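Local atomic coordinates of alpha-toxin (Clostridium novyi, PDB entry 2VK9), a protein that belongs to the large clostridial toxins and carries a catalytic domain of the GT-A fold together with an N-terminal helical domain. Residues S300-M305 and Q335-I340; S294-I299 and E342-F347; F315-N320 and Y328-M333; N320-M325 and S346-H351. All blocks are in the same frame, centred on the assembly; numbering follows the deposited sequence.

All four contacts lie on one side of the chain's centre, in the helical region that separates strand 280-283 from strand 371-376. Contacts 1 and 2 set the loop before helix 307-321 against helix 338-349, and contact 4 joins the ends of these two helices. Contact 3, nested along the chain inside the loops closed by contacts 1 and 2, folds the linker between the helices back onto helix 307-321. Contact 3 is buried and combines aromatic packing with a carboxylate bound by backbone N-H. Contacts 1 and 2 are partly buried and mainly apolar. Contact 4, at the surface, relies on charged side chains around one valine.

Contact 1. Residues S300-M305 and Q335-I340; sequences SKPNGM and QVPSEI
Pro302 and Ile340 meet tip to tip, the proline CG lying 3.8 Å from the isoleucine CD1. The same CG is 4.3 Å from Val336 CG2 and borders the ring of Pro337, so three apolar side chains gather around one corner of the proline. Ile340 presents CD1 through an extended branch, with CD1 anti to CA (chi2 168°). Met305 passes Val336 on a slant with its bent chain, but the modelled approach of its methyl group to that valine is too short to be trusted.

The loop here makes a turn, and the facing segment leads into a helix. Residues 302-305 form a type I turn with a weak bond from Met305 N to Pro302 O, just before helix 307-321. Across from it, Pro337 is the N-cap of helix 338-349. Trp310 of helix 307-321 touches Lys301, Pro302 and Met305 and thus backs the loop.

The polar part is slight between the segments: Met305 SD lies 3.5 Å from Gln335 OE1, the extended glutamine chain reaching the sulphur. Within the loop, Lys301 stretches along its own turn and donates from NZ to Met305 O at 2.6 Å. The ammonium stands above that carbonyl's plane, 42° out of it, and makes a weak bond to Pro302 O.

Contact 2. Residues S294-I299 and E342-F347; sequences SLFNDI and ERILSF
Phe296 and Phe347 form the aromatic part of the contact. Their rings are inclined at 49° with centroids 5.1 Å apart, and Phe347 CD2 lies over one face of Phe296, toward its rim. The CG of Phe347 is anti to the backbone N (chi1 -161°), and beyond it the ring extends to Leu295, whose CB is 3.9 Å from Phe347 CE2.

Aliphatic packing centres on Ile299. Its CG2 lies 3.7 Å from Ile344 CD1; Ile344 CD1 also meets Ile299 CD1, while Ile344 CG2 borders the Phe296 ring.

The polar element is peripheral: Arg343 NH2 makes a weak bond to Asp298 O at 3.4 Å, with Ile299 CG1 over one face of the guanidinium.

Trp310 of helix 307-321 touches both isoleucines, and Leu356 of helix 353-356 touches Phe296. The result is a small apolar core where an irregular loop lies against a helix, within the helical elaboration that large clostridial toxins add to the GT-A sheet.

Contact 3. Residues F315-N320 and Y328-M333; sequences FEAIAN and YPYKYM
Glu316 runs from helix 307-321 into the backbone of residues 328-333. Its CB lies 3.9 Å from Tyr330 CD2, and its CG packs 3.7 Å from Tyr328 CE1. The chain is extended beyond CG (chi2 176°), which carries CD toward the linker. There OE2 accepts from Tyr332 N at 2.9 Å through its syn lone pair, and OE1 receives a weak bond from the same N-H. His518 NE2 also binds OE2, so this buried carboxylate is held by both the linker backbone and His518, which probably favours its charged form.

Just before that N-H the linker makes an inverse gamma turn centred on Tyr330, folding back on the helix. Asn320 ND2 bridges helix and linker, donating to Glu316 O at 2.7 Å and to Tyr328 O at 2.9 Å; it also lies over one face of the Tyr330 ring. Phe315 directs its edge toward the face of Tyr328 in an offset edge-to-face pair, planes at 75°, while Tyr328 OH binds His518 N.

Contact 4. Residues N320-M325 and S346-H351; sequences NEKKLM and SFVRNH
Glu321 and Arg349 form a salt bridge, Glu321 OE1 lying 2.9 Å from Arg349 NH1. The oxygen sits at the edge of the guanidinium, in its plane, whereas the carboxylate itself is turned 80° from that plane. Beside it, Lys322 NZ donates to His351 O at 2.7 Å, almost straight on to the oxygen (C=O...N angle 163°). A bend at chi2 (-67°) sends CD of Lys322 off the line of its first bonds, and the rest of the chain runs on extended to NZ. On the way Lys322 slides past Val348, its CG 3.8 Å from Val348 CG1; the same methyl meets Glu321 CB at 3.7 Å. One valine methyl thus packs against the first carbons of both Glu321 and Lys322.

In the next shell, Lys323, with positive phi, ends helix 307-321 in a Schellman motif. His351 N bonds to Val348 O, and the His351 ring stacks on Phe347. The ammonium of Lys322 thus lies by the C-terminal end of helix 338-349, where it would probably be favoured by the helix dipole.

Farther out, Ala317 and Ile318 of helix 307-321 pack on Val348. Helix 353-356 touches Lys322 through Ile353 and Leu356, and beyond the turn Leu324 and Met325 rest on helix 111-123.

Contact 1. Residues S300-M305 and Q335-I340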
loop_
_atom_site.group_PDB
_atom_site.type_symbol
_atom_site.label_atom_id
_atom_site.label_comp_id
_atom_site.label_asym_id
_atom_site.label_seq_id
_atom_site.Cartn_x
_atom_site.Cartn_y
_atom_site.Cartn_z
ATOM N N SER A 300 -4.015 -24.355 -24.565
ATOM C CA SER A 300 -4.944 -24.657 -23.479
ATOM C C SER A 300 -4.217 -25.061 -22.197
ATOM O O SER A 300 -3.384 -25.965 -22.190
ATOM C CB SER A 300 -5.960 -25.726 -23.911
ATOM O OG SER A 300 -5.365 -26.699 -24.765
ATOM N N LYS A 301 -4.544 -24.366 -21.118
ATOM C CA LYS A 301 -3.970 -24.623 -19.807
ATOM C C LYS A 301 -4.432 -25.987 -19.265
ATOM O O LYS A 301 -5.632 -26.277 -19.271
ATOM C CB LYS A 301 -4.363 -23.469 -18.875
ATOM C CG LYS A 301 -4.490 -23.788 -17.400
ATOM C CD LYS A 301 -5.506 -22.837 -16.776
ATOM C CE LYS A 301 -5.687 -23.093 -15.300
ATOM N NZ LYS A 301 -6.099 -24.492 -15.032
ATOM N N PRO A 302 -3.476 -26.833 -18.816
ATOM C CA PRO A 302 -3.744 -28.159 -18.219
ATOM C C PRO A 302 -4.839 -28.138 -17.146
ATOM O O PRO A 302 -4.885 -27.206 -16.329
ATOM C CB PRO A 302 -2.402 -28.539 -17.583
ATOM C CG PRO A 302 -1.391 -27.842 -18.425
ATOM C CD PRO A 302 -2.028 -26.547 -18.890
ATOM N N ASN A 303 -5.695 -29.170 -17.156
ATOM C CA ASN A 303 -6.868 -29.246 -16.266
ATOM C C ASN A 303 -6.614 -28.929 -14.782
ATOM O O ASN A 303 -7.389 -28.199 -14.160
ATOM C CB ASN A 303 -7.556 -30.617 -16.401
ATOM C CG ASN A 303 -8.131 -30.860 -17.800
ATOM O OD1 ASN A 303 -8.388 -29.917 -18.570
ATOM N ND2 ASN A 303 -8.343 -32.137 -18.129
ATOM N N GLY A 304 -5.536 -29.482 -14.231
ATOM C CA GLY A 304 -5.208 -29.303 -12.818
ATOM C C GLY A 304 -4.619 -27.944 -12.463
ATOM O O GLY A 304 -4.808 -27.461 -11.340
ATOM N N MET A 305 -3.921 -27.333 -13.427
ATOM C CA MET A 305 -3.184 -26.060 -13.263
ATOM C C MET A 305 -3.913 -24.958 -12.509
ATOM O O MET A 305 -5.118 -24.775 -12.681
ATOM C CB MET A 305 -2.812 -25.491 -14.635
ATOM C CG MET A 305 -1.488 -25.941 -15.196
ATOM S SD MET A 305 -0.116 -25.376 -14.187
ATOM C CE MET A 305 1.044 -24.909 -15.460
ATOM N N GLN A 335 5.249 -28.657 -13.312
ATOM C CA GLN A 335 3.869 -29.156 -13.357
ATOM C C GLN A 335 3.351 -29.435 -14.764
ATOM O O GLN A 335 2.525 -30.324 -14.952
ATOM C CB GLN A 335 2.924 -28.157 -12.705
ATOM C CG GLN A 335 3.042 -28.030 -11.201
ATOM C CD GLN A 335 2.041 -27.028 -10.649
ATOM O OE1 GLN A 335 0.944 -26.859 -11.200
ATOM N NE2 GLN A 335 2.412 -26.352 -9.562
ATOM N N VAL A 336 3.815 -28.659 -15.738
ATOM C CA VAL A 336 3.407 -28.842 -17.130
ATOM C C VAL A 336 4.109 -30.044 -17.762
ATOM O O VAL A 336 5.327 -30.179 -17.641
ATOM C CB VAL A 336 3.670 -27.563 -17.962
ATOM C CG1 VAL A 336 3.743 -27.864 -19.456
ATOM C CG2 VAL A 336 2.596 -26.541 -17.690
ATOM N N PRO A 337 3.333 -30.935 -18.411
ATOM C CA PRO A 337 3.854 -32.053 -19.218
ATOM C C PRO A 337 4.736 -31.622 -20.403
ATOM O O PRO A 337 4.616 -30.498 -20.888
ATOM C CB PRO A 337 2.583 -32.746 -19.727
ATOM C CG PRO A 337 1.487 -31.747 -19.546
ATOM C CD PRO A 337 1.860 -30.942 -18.355
ATOM N N SER A 338 5.595 -32.532 -20.862
ATOM C CA SER A 338 6.618 -32.240 -21.880
ATOM C C SER A 338 6.087 -31.671 -23.196
ATOM O O SER A 338 6.726 -30.803 -23.799
ATOM C CB SER A 338 7.451 -33.494 -22.188
ATOM O OG SER A 338 8.201 -33.918 -21.065
ATOM N N GLU A 339 4.939 -32.180 -23.643
ATOM C CA GLU A 339 4.385 -31.830 -24.955
ATOM C C GLU A 339 3.967 -30.370 -25.024
ATOM O O GLU A 339 4.212 -29.694 -26.032
ATOM C CB GLU A 339 3.191 -32.724 -25.293
ATOM C CG GLU A 339 3.562 -34.156 -25.676
ATOM C CD GLU A 339 2.344 -35.090 -25.756
ATOM O OE1 GLU A 339 1.223 -34.672 -25.356
ATOM O OE2 GLU A 339 2.514 -36.250 -26.213
ATOM N N ILE A 340 3.337 -29.905 -23.944
ATOM C CA ILE A 340 2.852 -28.527 -23.827
ATOM C C ILE A 340 4.022 -27.551 -23.680
ATOM O O ILE A 340 4.071 -26.534 -24.375
ATOM C CB ILE A 340 1.843 -28.366 -22.653
ATOM C CG1 ILE A 340 0.593 -29.226 -22.897
ATOM C CG2 ILE A 340 1.457 -26.901 -22.472
ATOM C CD1 ILE A 340 -0.327 -29.365 -21.694
#

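Contact 2. Residues S294-I299 and E342-F347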
loop_
_atom_site.group_PDB
_atom_site.type_symbol
_atom_site.label_atom_id
_atom_site.label_comp_id
_atom_site.label_asym_id
_atom_site.label_seq_id
_atom_site.Cartn_x
_atom_site.Cartn_y
_atom_site.Cartn_z
ATOM N N SER A 294 -2.018 -12.649 -24.086
ATOM C CA SER A 294 -2.968 -12.943 -25.163
ATOM C C SER A 294 -2.413 -13.922 -26.193
ATOM O O SER A 294 -3.082 -14.890 -26.556
ATOM C CB SER A 294 -3.411 -11.661 -25.864
ATOM O OG SER A 294 -4.518 -11.098 -25.191
ATOM N N LEU A 295 -1.188 -13.679 -26.650
ATOM C CA LEU A 295 -0.592 -14.480 -27.715
ATOM C C LEU A 295 -0.607 -15.980 -27.410
ATOM O O LEU A 295 -0.589 -16.809 -28.319
ATOM C CB LEU A 295 0.828 -13.985 -28.022
ATOM C CG LEU A 295 0.971 -12.507 -28.420
ATOM C CD1 LEU A 295 2.433 -12.083 -28.433
ATOM C CD2 LEU A 295 0.320 -12.224 -29.767
ATOM N N PHE A 296 -0.680 -16.314 -26.126
ATOM C CA PHE A 296 -0.656 -17.705 -25.665
ATOM C C PHE A 296 -2.069 -18.233 -25.396
ATOM O O PHE A 296 -2.266 -19.113 -24.546
ATOM C CB PHE A 296 0.217 -17.825 -24.405
ATOM C CG PHE A 296 1.654 -17.428 -24.620
ATOM C CD1 PHE A 296 2.021 -16.087 -24.693
ATOM C CD2 PHE A 296 2.642 -18.396 -24.746
ATOM C CE1 PHE A 296 3.342 -15.722 -24.898
ATOM C CE2 PHE A 296 3.971 -18.038 -24.948
ATOM C CZ PHE A 296 4.319 -16.698 -25.028
ATOM N N ASN A 297 -3.048 -17.687 -26.120
ATOM C CA ASN A 297 -4.449 -18.090 -25.970
ATOM C C ASN A 297 -4.818 -19.370 -26.706
ATOM O O ASN A 297 -5.719 -20.092 -26.280
ATOM C CB ASN A 297 -5.395 -16.952 -26.358
ATOM C CG ASN A 297 -5.653 -16.000 -25.204
ATOM O OD1 ASN A 297 -5.051 -16.121 -24.132
ATOM N ND2 ASN A 297 -6.553 -15.051 -25.414
ATOM N N ASP A 298 -4.110 -19.648 -27.799
ATOM C CA ASP A 298 -4.280 -20.895 -28.544
ATOM C C ASP A 298 -3.444 -22.025 -27.956
ATOM O O ASP A 298 -3.071 -22.964 -28.667
ATOM C CB ASP A 298 -3.934 -20.691 -30.019
ATOM C CG ASP A 298 -4.675 -19.519 -30.630
ATOM O OD1 ASP A 298 -5.829 -19.251 -30.204
ATOM O OD2 ASP A 298 -4.096 -18.860 -31.527
ATOM N N ILE A 299 -3.129 -21.912 -26.667
ATOM C CA ILE A 299 -2.516 -23.003 -25.904
ATOM C C ILE A 299 -3.338 -23.210 -24.630
ATOM O O ILE A 299 -3.372 -22.342 -23.748
ATOM C CB ILE A 299 -1.014 -22.760 -25.591
ATOM C CG1 ILE A 299 -0.210 -22.658 -26.893
ATOM C CG2 ILE A 299 -0.471 -23.894 -24.734
ATOM C CD1 ILE A 299 1.122 -21.914 -26.782
ATOM N N GLU A 342 7.019 -27.781 -24.804
ATOM C CA GLU A 342 7.676 -27.601 -26.105
ATOM C C GLU A 342 6.882 -26.737 -27.088
ATOM O O GLU A 342 7.458 -26.132 -27.998
ATOM C CB GLU A 342 8.045 -28.944 -26.745
ATOM C CG GLU A 342 9.501 -29.356 -26.515
ATOM C CD GLU A 342 10.501 -28.250 -26.876
ATOM O OE1 GLU A 342 10.382 -27.660 -27.980
ATOM O OE2 GLU A 342 11.406 -27.969 -26.051
ATOM N N ARG A 343 5.568 -26.684 -26.899
ATOM C CA ARG A 343 4.726 -25.787 -27.674
ATOM C C ARG A 343 4.948 -24.347 -27.206
ATOM O O ARG A 343 5.067 -23.428 -28.025
ATOM C CB ARG A 343 3.252 -26.186 -27.564
ATOM C CG ARG A 343 2.898 -27.498 -28.276
ATOM C CD ARG A 343 1.380 -27.723 -28.333
ATOM N NE ARG A 343 0.708 -26.718 -29.163
ATOM C CZ ARG A 343 -0.567 -26.360 -29.037
ATOM N NH1 ARG A 343 -1.339 -26.915 -28.108
ATOM N NH2 ARG A 343 -1.070 -25.434 -29.840
ATOM N N ILE A 344 5.015 -24.166 -25.888
ATOM C CA ILE A 344 5.341 -22.873 -25.300
ATOM C C ILE A 344 6.694 -22.387 -25.828
ATOM O O ILE A 344 6.779 -21.318 -26.426
ATOM C CB ILE A 344 5.386 -22.931 -23.755
ATOM C CG1 ILE A 344 4.112 -23.543 -23.160
ATOM C CG2 ILE A 344 5.618 -21.556 -23.176
ATOM C CD1 ILE A 344 2.829 -22.788 -23.469
ATOM N N LEU A 345 7.732 -23.197 -25.617
ATOM C CA LEU A 345 9.102 -22.867 -26.004
ATOM C C LEU A 345 9.302 -22.591 -27.495
ATOM O O LEU A 345 10.133 -21.764 -27.872
ATOM C CB LEU A 345 10.069 -23.960 -25.546
ATOM C CG LEU A 345 10.344 -24.150 -24.050
ATOM C CD1 LEU A 345 11.711 -24.789 -23.866
ATOM C CD2 LEU A 345 10.301 -22.848 -23.289
ATOM N N SER A 346 8.553 -23.286 -28.344
ATOM C CA SER A 346 8.615 -23.027 -29.779
ATOM C C SER A 346 7.819 -21.773 -30.135
ATOM O O SER A 346 8.166 -21.063 -31.081
ATOM C CB SER A 346 8.094 -24.219 -30.580
ATOM O OG SER A 346 6.701 -24.361 -30.389
ATOM N N PHE A 347 6.754 -21.508 -29.380
ATOM C CA PHE A 347 5.954 -20.305 -29.579
ATOM C C PHE A 347 6.758 -19.064 -29.222
ATOM O O PHE A 347 6.698 -18.052 -29.919
ATOM C CB PHE A 347 4.678 -20.349 -28.746
ATOM C CG PHE A 347 3.626 -19.407 -29.230
ATOM C CD1 PHE A 347 2.666 -19.838 -30.148
ATOM C CD2 PHE A 347 3.608 -18.079 -28.796
ATOM C CE1 PHE A 347 1.686 -18.966 -30.621
ATOM C CE2 PHE A 347 2.636 -17.193 -29.258
ATOM C CZ PHE A 347 1.671 -17.636 -30.176
#

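Contact 3. Residues F315-N320 and Y328-M333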
loop_
_atom_site.group_PDB
_atom_site.type_symbol
_atom_site.label_atom_id
_atom_site.label_comp_id
_atom_site.label_asym_id
_atom_site.label_seq_id
_atom_site.Cartn_x
_atom_site.Cartn_y
_atom_site.Cartn_z
ATOM N N PHE A 315 5.937 -17.030 -18.512
ATOM C CA PHE A 315 7.044 -16.084 -18.412
ATOM C C PHE A 315 8.415 -16.726 -18.225
ATOM O O PHE A 315 9.405 -16.222 -18.771
ATOM C CB PHE A 315 6.823 -15.028 -17.339
ATOM C CG PHE A 315 7.966 -14.079 -17.222
ATOM C CD1 PHE A 315 8.258 -13.204 -18.260
ATOM C CD2 PHE A 315 8.787 -14.098 -16.106
ATOM C CE1 PHE A 315 9.335 -12.347 -18.175
ATOM C CE2 PHE A 315 9.875 -13.241 -16.017
ATOM C CZ PHE A 315 10.147 -12.363 -17.051
ATOM N N GLU A 316 8.480 -17.817 -17.461
ATOM C CA GLU A 316 9.724 -18.587 -17.326
ATOM C C GLU A 316 10.278 -18.989 -18.699
ATOM O O GLU A 316 11.496 -19.005 -18.914
ATOM C CB GLU A 316 9.503 -19.837 -16.479
ATOM C CG GLU A 316 9.001 -19.560 -15.078
ATOM C CD GLU A 316 8.709 -20.824 -14.289
ATOM O OE1 GLU A 316 8.520 -21.903 -14.891
ATOM O OE2 GLU A 316 8.658 -20.732 -13.049
ATOM N N ALA A 317 9.366 -19.296 -19.620
ATOM C CA ALA A 317 9.716 -19.650 -20.986
ATOM C C ALA A 317 10.299 -18.466 -21.726
ATOM O O ALA A 317 11.329 -18.591 -22.382
ATOM C CB ALA A 317 8.503 -20.175 -21.720
ATOM N N ILE A 318 9.641 -17.315 -21.625
ATOM C CA ILE A 318 10.163 -16.105 -22.235
ATOM C C ILE A 318 11.510 -15.787 -21.626
ATOM O O ILE A 318 12.488 -15.645 -22.350
ATOM C CB ILE A 318 9.221 -14.899 -22.067
ATOM C CG1 ILE A 318 7.885 -15.175 -22.767
ATOM C CG2 ILE A 318 9.881 -13.644 -22.635
ATOM C CD1 ILE A 318 6.775 -14.233 -22.397
ATOM N N ALA A 319 11.559 -15.708 -20.295
ATOM C CA ALA A 319 12.783 -15.330 -19.584
ATOM C C ALA A 319 13.950 -16.167 -20.063
ATOM O O ALA A 319 15.007 -15.628 -20.393
ATOM C CB ALA A 319 12.608 -15.458 -18.079
ATOM N N ASN A 320 13.729 -17.480 -20.138
ATOM C CA ASN A 320 14.777 -18.439 -20.500
ATOM C C ASN A 320 15.150 -18.488 -21.983
ATOM O O ASN A 320 16.310 -18.261 -22.332
ATOM C CB ASN A 320 14.427 -19.830 -19.974
ATOM C CG ASN A 320 14.720 -19.974 -18.495
ATOM O OD1 ASN A 320 15.877 -20.088 -18.100
ATOM N ND2 ASN A 320 13.676 -19.961 -17.667
ATOM N N TYR A 328 16.405 -17.500 -13.315
ATOM C CA TYR A 328 14.962 -17.662 -13.264
ATOM C C TYR A 328 14.597 -19.069 -13.720
ATOM O O TYR A 328 14.251 -19.277 -14.888
ATOM C CB TYR A 328 14.282 -16.592 -14.118
ATOM C CG TYR A 328 12.895 -16.216 -13.655
ATOM C CD1 TYR A 328 11.768 -16.724 -14.297
ATOM C CD2 TYR A 328 12.705 -15.349 -12.583
ATOM C CE1 TYR A 328 10.489 -16.380 -13.885
ATOM C CE2 TYR A 328 11.433 -15.001 -12.160
ATOM C CZ TYR A 328 10.330 -15.520 -12.819
ATOM O OH TYR A 328 9.062 -15.185 -12.420
ATOM N N PRO A 329 14.703 -20.049 -12.796
ATOM C CA PRO A 329 14.443 -21.472 -13.072
ATOM C C PRO A 329 12.997 -21.779 -13.486
ATOM O O PRO A 329 12.092 -20.990 -13.201
ATOM C CB PRO A 329 14.774 -22.153 -11.740
ATOM C CG PRO A 329 14.693 -21.087 -10.722
ATOM C CD PRO A 329 15.113 -19.834 -11.396
ATOM N N TYR A 330 12.791 -22.914 -14.156
ATOM C CA TYR A 330 11.447 -23.372 -14.536
ATOM C C TYR A 330 10.696 -23.970 -13.343
ATOM O O TYR A 330 10.270 -25.122 -13.389
ATOM C CB TYR A 330 11.532 -24.412 -15.650
ATOM C CG TYR A 330 11.748 -23.851 -17.030
ATOM C CD1 TYR A 330 13.005 -23.865 -17.618
ATOM C CD2 TYR A 330 10.684 -23.322 -17.763
ATOM C CE1 TYR A 330 13.202 -23.359 -18.901
ATOM C CE2 TYR A 330 10.867 -22.813 -19.042
ATOM C CZ TYR A 330 12.127 -22.831 -19.605
ATOM O OH TYR A 330 12.316 -22.324 -20.870
ATOM N N LYS A 331 10.538 -23.188 -12.279
ATOM C CA LYS A 331 9.893 -23.659 -11.054
ATOM C C LYS A 331 8.410 -24.027 -11.256
ATOM O O LYS A 331 7.900 -24.951 -10.622
ATOM C CB LYS A 331 10.078 -22.633 -9.915
ATOM C CG LYS A 331 9.132 -22.812 -8.727
ATOM C CD LYS A 331 9.658 -22.198 -7.439
ATOM C CE LYS A 331 8.638 -22.389 -6.303
ATOM N NZ LYS A 331 9.210 -22.190 -4.931
ATOM N N TYR A 332 7.723 -23.324 -12.147
ATOM C CA TYR A 332 6.299 -23.559 -12.328
ATOM C C TYR A 332 5.994 -24.273 -13.637
ATOM O O TYR A 332 4.833 -24.538 -13.947
ATOM C CB TYR A 332 5.506 -22.252 -12.183
ATOM C CG TYR A 332 5.622 -21.649 -10.797
ATOM C CD1 TYR A 332 6.542 -20.638 -10.529
ATOM C CD2 TYR A 332 4.830 -22.109 -9.747
ATOM C CE1 TYR A 332 6.660 -20.102 -9.260
ATOM C CE2 TYR A 332 4.943 -21.570 -8.474
ATOM C CZ TYR A 332 5.856 -20.573 -8.243
ATOM O OH TYR A 332 5.969 -20.036 -6.990
ATOM N N MET A 333 7.040 -24.595 -14.393
ATOM C CA MET A 333 6.887 -25.399 -15.600
ATOM C C MET A 333 7.179 -26.886 -15.339
ATOM O O MET A 333 7.084 -27.713 -16.257
ATOM C CB MET A 333 7.769 -24.863 -16.724
ATOM C CG MET A 333 7.476 -25.463 -18.082
ATOM S SD MET A 333 6.682 -24.336 -19.239
ATOM C CE MET A 333 5.003 -24.274 -18.662
#

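Contact 4. Residues N320-M325 and S346-H351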
loop_
_atom_site.group_PDB
_atom_site.type_symbol
_atom_site.label_atom_id
_atom_site.label_comp_id
_atom_site.label_asym_id
_atom_site.label_seq_id
_atom_site.Cartn_x
_atom_site.Cartn_y
_atom_site.Cartn_z
ATOM N N ASN A 320 13.729 -17.480 -20.138
ATOM C CA ASN A 320 14.777 -18.439 -20.500
ATOM C C ASN A 320 15.150 -18.488 -21.983
ATOM O O ASN A 320 16.310 -18.261 -22.332
ATOM C CB ASN A 320 14.427 -19.830 -19.974
ATOM C CG ASN A 320 14.720 -19.974 -18.495
ATOM O OD1 ASN A 320 15.877 -20.088 -18.100
ATOM N ND2 ASN A 320 13.676 -19.961 -17.667
ATOM N N GLU A 321 14.187 -18.775 -22.851
ATOM C CA GLU A 321 14.473 -18.838 -24.283
ATOM C C GLU A 321 15.036 -17.537 -24.835
ATOM O O GLU A 321 15.973 -17.551 -25.631
ATOM C CB GLU A 321 13.230 -19.257 -25.081
ATOM C CG GLU A 321 12.869 -20.743 -24.938
ATOM C CD GLU A 321 14.045 -21.670 -25.237
ATOM O OE1 GLU A 321 14.458 -21.736 -26.421
ATOM O OE2 GLU A 321 14.555 -22.320 -24.286
ATOM N N LYS A 322 14.466 -16.418 -24.391
ATOM C CA LYS A 322 14.869 -15.091 -24.846
ATOM C C LYS A 322 16.030 -14.534 -24.028
ATOM O O LYS A 322 16.472 -13.399 -24.255
ATOM C CB LYS A 322 13.677 -14.137 -24.828
ATOM C CG LYS A 322 12.607 -14.485 -25.851
ATOM C CD LYS A 322 13.109 -14.290 -27.275
ATOM C CE LYS A 322 12.023 -14.614 -28.278
ATOM N NZ LYS A 322 12.351 -14.119 -29.639
ATOM N N LYS A 323 16.519 -15.355 -23.096
ATOM C CA LYS A 323 17.690 -15.053 -22.267
ATOM C C LYS A 323 17.609 -13.664 -21.626
ATOM O O LYS A 323 18.462 -12.814 -21.837
ATOM C CB LYS A 323 18.994 -15.274 -23.056
ATOM C CG LYS A 323 19.312 -16.763 -23.342
ATOM C CD LYS A 323 20.660 -16.961 -24.076
ATOM C CE LYS A 323 20.563 -16.639 -25.577
ATOM N NZ LYS A 323 21.879 -16.688 -26.266
ATOM N N LEU A 324 16.565 -13.463 -20.834
ATOM C CA LEU A 324 16.300 -12.189 -20.182
ATOM C C LEU A 324 16.826 -12.110 -18.746
ATOM O O LEU A 324 16.934 -11.031 -18.183
ATOM C CB LEU A 324 14.797 -11.908 -20.191
ATOM C CG LEU A 324 14.154 -11.688 -21.553
ATOM C CD1 LEU A 324 12.731 -11.237 -21.372
ATOM C CD2 LEU A 324 14.945 -10.662 -22.345
ATOM N N MET A 325 17.139 -13.256 -18.158
ATOM C CA MET A 325 17.536 -13.348 -16.760
ATOM C C MET A 325 18.385 -14.594 -16.583
ATOM O O MET A 325 18.091 -15.640 -17.161
ATOM C CB MET A 325 16.296 -13.479 -15.879
ATOM C CG MET A 325 15.763 -12.188 -15.311
ATOM S SD MET A 325 13.999 -12.342 -15.010
ATOM C CE MET A 325 13.846 -11.541 -13.432
ATOM N N SER A 346 8.553 -23.286 -28.344
ATOM C CA SER A 346 8.615 -23.027 -29.779
ATOM C C SER A 346 7.819 -21.773 -30.135
ATOM O O SER A 346 8.166 -21.063 -31.081
ATOM C CB SER A 346 8.094 -24.219 -30.580
ATOM O OG SER A 346 6.701 -24.361 -30.389
ATOM N N PHE A 347 6.754 -21.508 -29.380
ATOM C CA PHE A 347 5.954 -20.305 -29.579
ATOM C C PHE A 347 6.758 -19.064 -29.222
ATOM O O PHE A 347 6.698 -18.052 -29.919
ATOM C CB PHE A 347 4.678 -20.349 -28.746
ATOM C CG PHE A 347 3.626 -19.407 -29.230
ATOM C CD1 PHE A 347 2.666 -19.838 -30.148
ATOM C CD2 PHE A 347 3.608 -18.079 -28.796
ATOM C CE1 PHE A 347 1.686 -18.966 -30.621
ATOM C CE2 PHE A 347 2.636 -17.193 -29.258
ATOM C CZ PHE A 347 1.671 -17.636 -30.176
ATOM N N VAL A 348 7.502 -19.157 -28.126
ATOM C CA VAL A 348 8.398 -18.098 -27.688
ATOM C C VAL A 348 9.466 -17.802 -28.743
ATOM O O VAL A 348 9.648 -16.651 -29.127
ATOM C CB VAL A 348 9.049 -18.439 -26.322
ATOM C CG1 VAL A 348 10.155 -17.450 -25.972
ATOM C CG2 VAL A 348 7.994 -18.460 -25.224
ATOM N N ARG A 349 10.152 -18.835 -29.228
ATOM C CA ARG A 349 11.279 -18.611 -30.143
ATOM C C ARG A 349 10.875 -18.110 -31.536
ATOM O O ARG A 349 11.706 -17.561 -32.261
ATOM C CB ARG A 349 12.240 -19.815 -30.207
ATOM C CG ARG A 349 11.657 -21.110 -30.741
ATOM C CD ARG A 349 12.755 -22.156 -31.010
ATOM N NE ARG A 349 12.328 -23.493 -30.592
ATOM C CZ ARG A 349 12.582 -24.017 -29.396
ATOM N NH1 ARG A 349 13.280 -23.335 -28.498
ATOM N NH2 ARG A 349 12.143 -25.227 -29.094
ATOM N N ASN A 350 9.602 -18.271 -31.889
ATOM C CA ASN A 350 9.094 -17.793 -33.181
ATOM C C ASN A 350 8.413 -16.419 -33.133
ATOM O O ASN A 350 7.939 -15.918 -34.153
ATOM C CB ASN A 350 8.167 -18.840 -33.811
ATOM C CG ASN A 350 8.925 -20.057 -34.320
ATOM O OD1 ASN A 350 8.568 -21.198 -34.018
ATOM N ND2 ASN A 350 9.988 -19.815 -35.093
ATOM N N HIS A 351 8.379 -15.817 -31.946
ATOM C CA HIS A 351 7.863 -14.463 -31.770
ATOM C C HIS A 351 8.971 -13.493 -31.387
ATOM O O HIS A 351 9.925 -13.877 -30.719
ATOM C CB HIS A 351 6.752 -14.447 -30.723
ATOM C CG HIS A 351 5.421 -14.888 -31.252
ATOM N ND1 HIS A 351 4.327 -14.049 -31.310
ATOM C CD2 HIS A 351 5.012 -16.074 -31.765
ATOM C CE1 HIS A 351 3.300 -14.702 -31.825
ATOM N NE2 HIS A 351 3.690 -15.930 -32.112
#